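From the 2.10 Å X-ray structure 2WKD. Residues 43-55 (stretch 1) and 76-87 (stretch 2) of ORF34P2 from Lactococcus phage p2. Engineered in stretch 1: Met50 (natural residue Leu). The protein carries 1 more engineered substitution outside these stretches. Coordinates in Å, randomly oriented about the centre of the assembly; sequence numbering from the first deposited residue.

Stretch 1 43-55: VAYGSAFMPDFIQ
Stretch 2, residues 76-87: NYNFVFPTVEKV

The apolar centre of this contact runs from Ala48 and Phe79 to Val84. Ala48 points toward stretch 2 and is buried. Its CB lies 3.9 Å from Phe79 CD1 and 4.3 Å from Pro82 CG. The small methyl touches both the ring and the proline. Phe79 is buried, with chi1 m (-80°) and chi2 80°.

Val84 loses the most area to the other stretch, 85 Å². It is a t rotamer and points toward stretch 1. Its CB is 3.6 Å from Pro51 CD, and its CG1 is 4.0 Å from SE of Met50. Met50 is an engineered selenomethionine, natural Leu. Its CA-to-CB bond points away from stretch 2, yet the m, m side chain (chi3 -137°) leaves SE beside the valine. Pro51 points toward Val84 and has a C-gamma endo pucker.

Gly46 is buried and has no side chain. An ideal CB here would sit 3.2 Å from Phe79 CE1, a tight fit. Further along, Ala44 CB packs 3.5 Å from Tyr77 CE1. Tyr77 is m, with chi2 91°, and the edge of its ring faces Tyr45 O.

The backbones pair in parallel. Strand 45-49 and strand 77-79 run at 37° to each other and approach to 4.5 Å. Ser47 is in register with Asn78, CA to CA 4.9 Å. Two hydrogen bonds flank this pair. Ser47 N donates to Tyr77 O at 2.9 Å and 156°. Phe79 N donates to Ser47 O at 3.0 Å and 174°. Gly46 CA also makes a CA-H...O contact with Tyr77 O at 3.2 Å. Ser47 has phi/psi -112/147 and Asn78 -123/138. The Ser47 and Asn78 side chains, both m, share one face of the sheet, while Tyr77 takes the other.

Stretch 2 turns a corner at Val80 and Phe81, where Phe81 adopts phi/psi 42/50. Beyond it, a second strand carries Val84 and Lys86 toward stretch 1, while Glu85 between them points away.

Stretch 1 leaves its strand and forms a type I turn from Pro51 to Ile54, closed by Ile54 N to Pro51 O at 3.2 Å. Phe53 is p. The edge of its ring meets Lys86 CB, 3.7 Å from CE1. Ile54, m and m, brings CD1 to 4.1 Å from Lys86 CB.

The polar edge lies at the lysine tip. Lys86 is t throughout and fully extended. A water accepts from Lys86 NZ at 3.0 Å and donates to Phe53 O at 2.7 Å. The long aliphatic chain thus packs at its base and bonds through its charged end.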

# COMPACT_ATOMS: atom_id res chain seq x y z
N VAL A 43 11.92 -5.34 5.18
CA VAL A 43 10.77 -4.92 4.37
C VAL A 43 9.96 -6.13 3.91
O VAL A 43 10.53 -7.10 3.41
CB VAL A 43 11.23 -4.05 3.18
CG1 VAL A 43 10.12 -3.87 2.16
CG2 VAL A 43 11.72 -2.69 3.68
N ALA A 44 8.64 -6.07 4.08
CA ALA A 44 7.75 -7.11 3.58
C ALA A 44 7.57 -6.99 2.05
O ALA A 44 7.58 -5.88 1.50
CB ALA A 44 6.43 -7.05 4.29
N TYR A 45 7.42 -8.13 1.38
CA TYR A 45 7.28 -8.20 -0.07
C TYR A 45 5.97 -8.84 -0.46
O TYR A 45 5.54 -9.81 0.16
CB TYR A 45 8.45 -8.97 -0.71
CG TYR A 45 9.67 -8.11 -0.82
CD1 TYR A 45 10.46 -7.84 0.30
CD2 TYR A 45 10.03 -7.53 -2.04
CE1 TYR A 45 11.57 -7.03 0.21
CE2 TYR A 45 11.14 -6.72 -2.14
CZ TYR A 45 11.91 -6.47 -1.00
OH TYR A 45 13.01 -5.67 -1.09
N GLY A 46 5.32 -8.27 -1.47
CA GLY A 46 4.10 -8.84 -2.00
C GLY A 46 4.32 -9.41 -3.39
O GLY A 46 5.13 -8.90 -4.16
N SER A 47 3.58 -10.47 -3.71
CA SER A 47 3.67 -11.11 -5.01
C SER A 47 2.41 -10.92 -5.83
O SER A 47 1.30 -10.87 -5.29
CB SER A 47 3.96 -12.60 -4.84
OG SER A 47 5.04 -12.78 -3.95
N ALA A 48 2.58 -10.81 -7.15
CA ALA A 48 1.45 -10.68 -8.08
C ALA A 48 1.76 -11.38 -9.41
O ALA A 48 2.89 -11.35 -9.89
CB ALA A 48 1.15 -9.22 -8.33
N PHE A 49 0.73 -12.00 -10.00
CA PHE A 49 0.84 -12.59 -11.32
C PHE A 49 0.78 -11.50 -12.38
O PHE A 49 -0.01 -10.56 -12.27
CB PHE A 49 -0.28 -13.61 -11.56
CG PHE A 49 -0.10 -14.90 -10.78
CD1 PHE A 49 0.65 -15.95 -11.31
CD2 PHE A 49 -0.69 -15.07 -9.53
CE1 PHE A 49 0.80 -17.15 -10.61
CE2 PHE A 49 -0.53 -16.27 -8.82
CZ PHE A 49 0.22 -17.30 -9.36
N MSE A 50 1.64 -11.61 -13.39
CA MSE A 50 1.71 -10.65 -14.49
C MSE A 50 0.84 -11.14 -15.63
O MSE A 50 0.78 -12.35 -15.88
CB MSE A 50 3.15 -10.51 -15.02
CG MSE A 50 4.19 -10.12 -13.99
SE MSE A 50 4.11 -8.20 -13.58
CE MSE A 50 6.00 -7.89 -13.59
N PRO A 51 0.19 -10.21 -16.36
CA PRO A 51 -0.50 -10.55 -17.61
C PRO A 51 0.50 -11.10 -18.64
O PRO A 51 1.69 -10.79 -18.57
CB PRO A 51 -1.10 -9.22 -18.10
CG PRO A 51 -0.63 -8.16 -17.17
CD PRO A 51 -0.02 -8.81 -15.94
N ASP A 52 0.00 -11.87 -19.61
CA ASP A 52 0.87 -12.57 -20.57
C ASP A 52 1.75 -11.63 -21.40
O ASP A 52 2.84 -12.00 -21.79
CB ASP A 52 0.06 -13.47 -21.50
CG ASP A 52 -0.56 -14.67 -20.79
OD1 ASP A 52 -0.20 -14.97 -19.62
OD2 ASP A 52 -1.44 -15.32 -21.41
N PHE A 53 1.27 -10.41 -21.68
CA PHE A 53 2.02 -9.51 -22.57
C PHE A 53 3.28 -8.89 -21.93
O PHE A 53 4.17 -8.42 -22.64
CB PHE A 53 1.10 -8.41 -23.11
CG PHE A 53 0.86 -7.30 -22.12
CD1 PHE A 53 1.67 -6.16 -22.13
CD2 PHE A 53 -0.16 -7.39 -21.18
CE1 PHE A 53 1.45 -5.14 -21.22
CE2 PHE A 53 -0.39 -6.37 -20.28
CZ PHE A 53 0.42 -5.25 -20.29
N ILE A 54 3.34 -8.88 -20.60
CA ILE A 54 4.48 -8.34 -19.88
C ILE A 54 5.74 -9.13 -20.20
O ILE A 54 5.70 -10.35 -20.25
CB ILE A 54 4.21 -8.30 -18.34
CG1 ILE A 54 3.13 -7.25 -18.02
CG2 ILE A 54 5.48 -7.98 -17.56
CD1 ILE A 54 3.49 -5.82 -18.43
N GLN A 55 6.84 -8.41 -20.43
CA GLN A 55 8.14 -9.00 -20.75
C GLN A 55 9.22 -8.60 -19.74
O GLN A 55 9.13 -7.55 -19.12
CB GLN A 55 8.56 -8.59 -22.16
CG GLN A 55 7.76 -9.31 -23.24
CD GLN A 55 8.47 -9.35 -24.57
OE1 GLN A 55 8.46 -8.36 -25.32
NE2 GLN A 55 9.08 -10.49 -24.88
N ASN A 76 3.67 -14.34 4.38
CA ASN A 76 3.42 -14.18 2.95
C ASN A 76 2.37 -13.12 2.58
O ASN A 76 1.32 -13.04 3.20
CB ASN A 76 3.03 -15.51 2.32
CG ASN A 76 4.22 -16.26 1.75
OD1 ASN A 76 4.40 -16.32 0.52
ND2 ASN A 76 5.04 -16.83 2.63
N TYR A 77 2.67 -12.33 1.55
CA TYR A 77 1.78 -11.25 1.10
C TYR A 77 1.45 -11.39 -0.37
O TYR A 77 2.34 -11.37 -1.21
CB TYR A 77 2.42 -9.89 1.38
CG TYR A 77 2.77 -9.67 2.84
CD1 TYR A 77 4.03 -10.02 3.34
CD2 TYR A 77 1.83 -9.15 3.73
CE1 TYR A 77 4.35 -9.84 4.68
CE2 TYR A 77 2.14 -8.97 5.08
CZ TYR A 77 3.40 -9.31 5.54
OH TYR A 77 3.72 -9.13 6.86
N ASN A 78 0.16 -11.53 -0.69
CA ASN A 78 -0.26 -11.64 -2.09
C ASN A 78 -1.26 -10.57 -2.49
O ASN A 78 -2.18 -10.27 -1.73
CB ASN A 78 -0.84 -13.03 -2.37
CG ASN A 78 0.17 -14.15 -2.15
OD1 ASN A 78 1.19 -14.23 -2.84
ND2 ASN A 78 -0.11 -15.02 -1.19
N PHE A 79 -1.09 -10.00 -3.69
CA PHE A 79 -2.07 -9.06 -4.24
C PHE A 79 -3.35 -9.81 -4.57
O PHE A 79 -3.29 -10.96 -4.99
CB PHE A 79 -1.51 -8.35 -5.49
CG PHE A 79 -0.58 -7.20 -5.18
CD1 PHE A 79 0.76 -7.44 -4.84
CD2 PHE A 79 -1.04 -5.89 -5.20
CE1 PHE A 79 1.61 -6.39 -4.53
CE2 PHE A 79 -0.20 -4.83 -4.89
CZ PHE A 79 1.15 -5.09 -4.56
N VAL A 80 -4.50 -9.17 -4.38
CA VAL A 80 -5.81 -9.76 -4.67
C VAL A 80 -6.47 -8.97 -5.80
O VAL A 80 -6.61 -7.75 -5.68
CB VAL A 80 -6.74 -9.76 -3.42
CG1 VAL A 80 -8.08 -10.43 -3.73
CG2 VAL A 80 -6.07 -10.43 -2.23
N PHE A 81 -6.89 -9.67 -6.86
CA PHE A 81 -7.39 -9.04 -8.10
C PHE A 81 -6.55 -7.81 -8.54
O PHE A 81 -7.12 -6.75 -8.81
CB PHE A 81 -8.86 -8.59 -7.96
CG PHE A 81 -9.86 -9.70 -7.74
CD1 PHE A 81 -10.57 -9.79 -6.53
CD2 PHE A 81 -10.14 -10.63 -8.75
CE1 PHE A 81 -11.52 -10.79 -6.32
CE2 PHE A 81 -11.08 -11.65 -8.54
CZ PHE A 81 -11.78 -11.73 -7.32
N PRO A 82 -5.20 -7.93 -8.62
CA PRO A 82 -4.44 -6.72 -8.96
C PRO A 82 -4.71 -6.21 -10.37
O PRO A 82 -5.06 -6.99 -11.26
CB PRO A 82 -2.98 -7.18 -8.86
CG PRO A 82 -3.03 -8.65 -9.11
CD PRO A 82 -4.31 -9.10 -8.46
N THR A 83 -4.60 -4.89 -10.55
CA THR A 83 -4.47 -4.30 -11.87
C THR A 83 -2.98 -4.21 -12.13
O THR A 83 -2.21 -3.79 -11.26
CB THR A 83 -5.14 -2.89 -11.96
OG1 THR A 83 -6.55 -3.01 -11.76
CG2 THR A 83 -4.93 -2.28 -13.32
N VAL A 84 -2.56 -4.66 -13.30
CA VAL A 84 -1.17 -4.53 -13.72
C VAL A 84 -1.14 -3.74 -15.03
O VAL A 84 -1.81 -4.12 -15.99
CB VAL A 84 -0.42 -5.90 -13.84
CG1 VAL A 84 1.07 -5.69 -14.21
CG2 VAL A 84 -0.51 -6.72 -12.54
N GLU A 85 -0.39 -2.65 -15.04
CA GLU A 85 -0.27 -1.79 -16.21
C GLU A 85 1.19 -1.69 -16.61
O GLU A 85 2.06 -1.53 -15.75
CB GLU A 85 -0.82 -0.38 -15.94
CG GLU A 85 -2.34 -0.33 -15.82
CD GLU A 85 -2.87 1.03 -15.37
OE1 GLU A 85 -2.57 1.45 -14.23
OE2 GLU A 85 -3.59 1.68 -16.16
N LYS A 86 1.45 -1.78 -17.90
CA LYS A 86 2.77 -1.49 -18.45
C LYS A 86 2.98 0.04 -18.45
O LYS A 86 2.10 0.77 -18.87
CB LYS A 86 2.89 -2.03 -19.88
CG LYS A 86 4.29 -1.92 -20.46
CD LYS A 86 4.41 -2.71 -21.76
CE LYS A 86 5.78 -2.48 -22.40
NZ LYS A 86 5.90 -3.17 -23.72
N VAL A 87 4.15 0.48 -17.98
CA VAL A 87 4.53 1.90 -17.96
C VAL A 87 5.52 2.20 -19.09
O VAL A 87 6.46 1.43 -19.30
CB VAL A 87 5.18 2.29 -16.61
CG1 VAL A 87 5.61 3.79 -16.60
CG2 VAL A 87 4.24 2.01 -15.46
O HOH W 1 5.47 -6.03 -22.86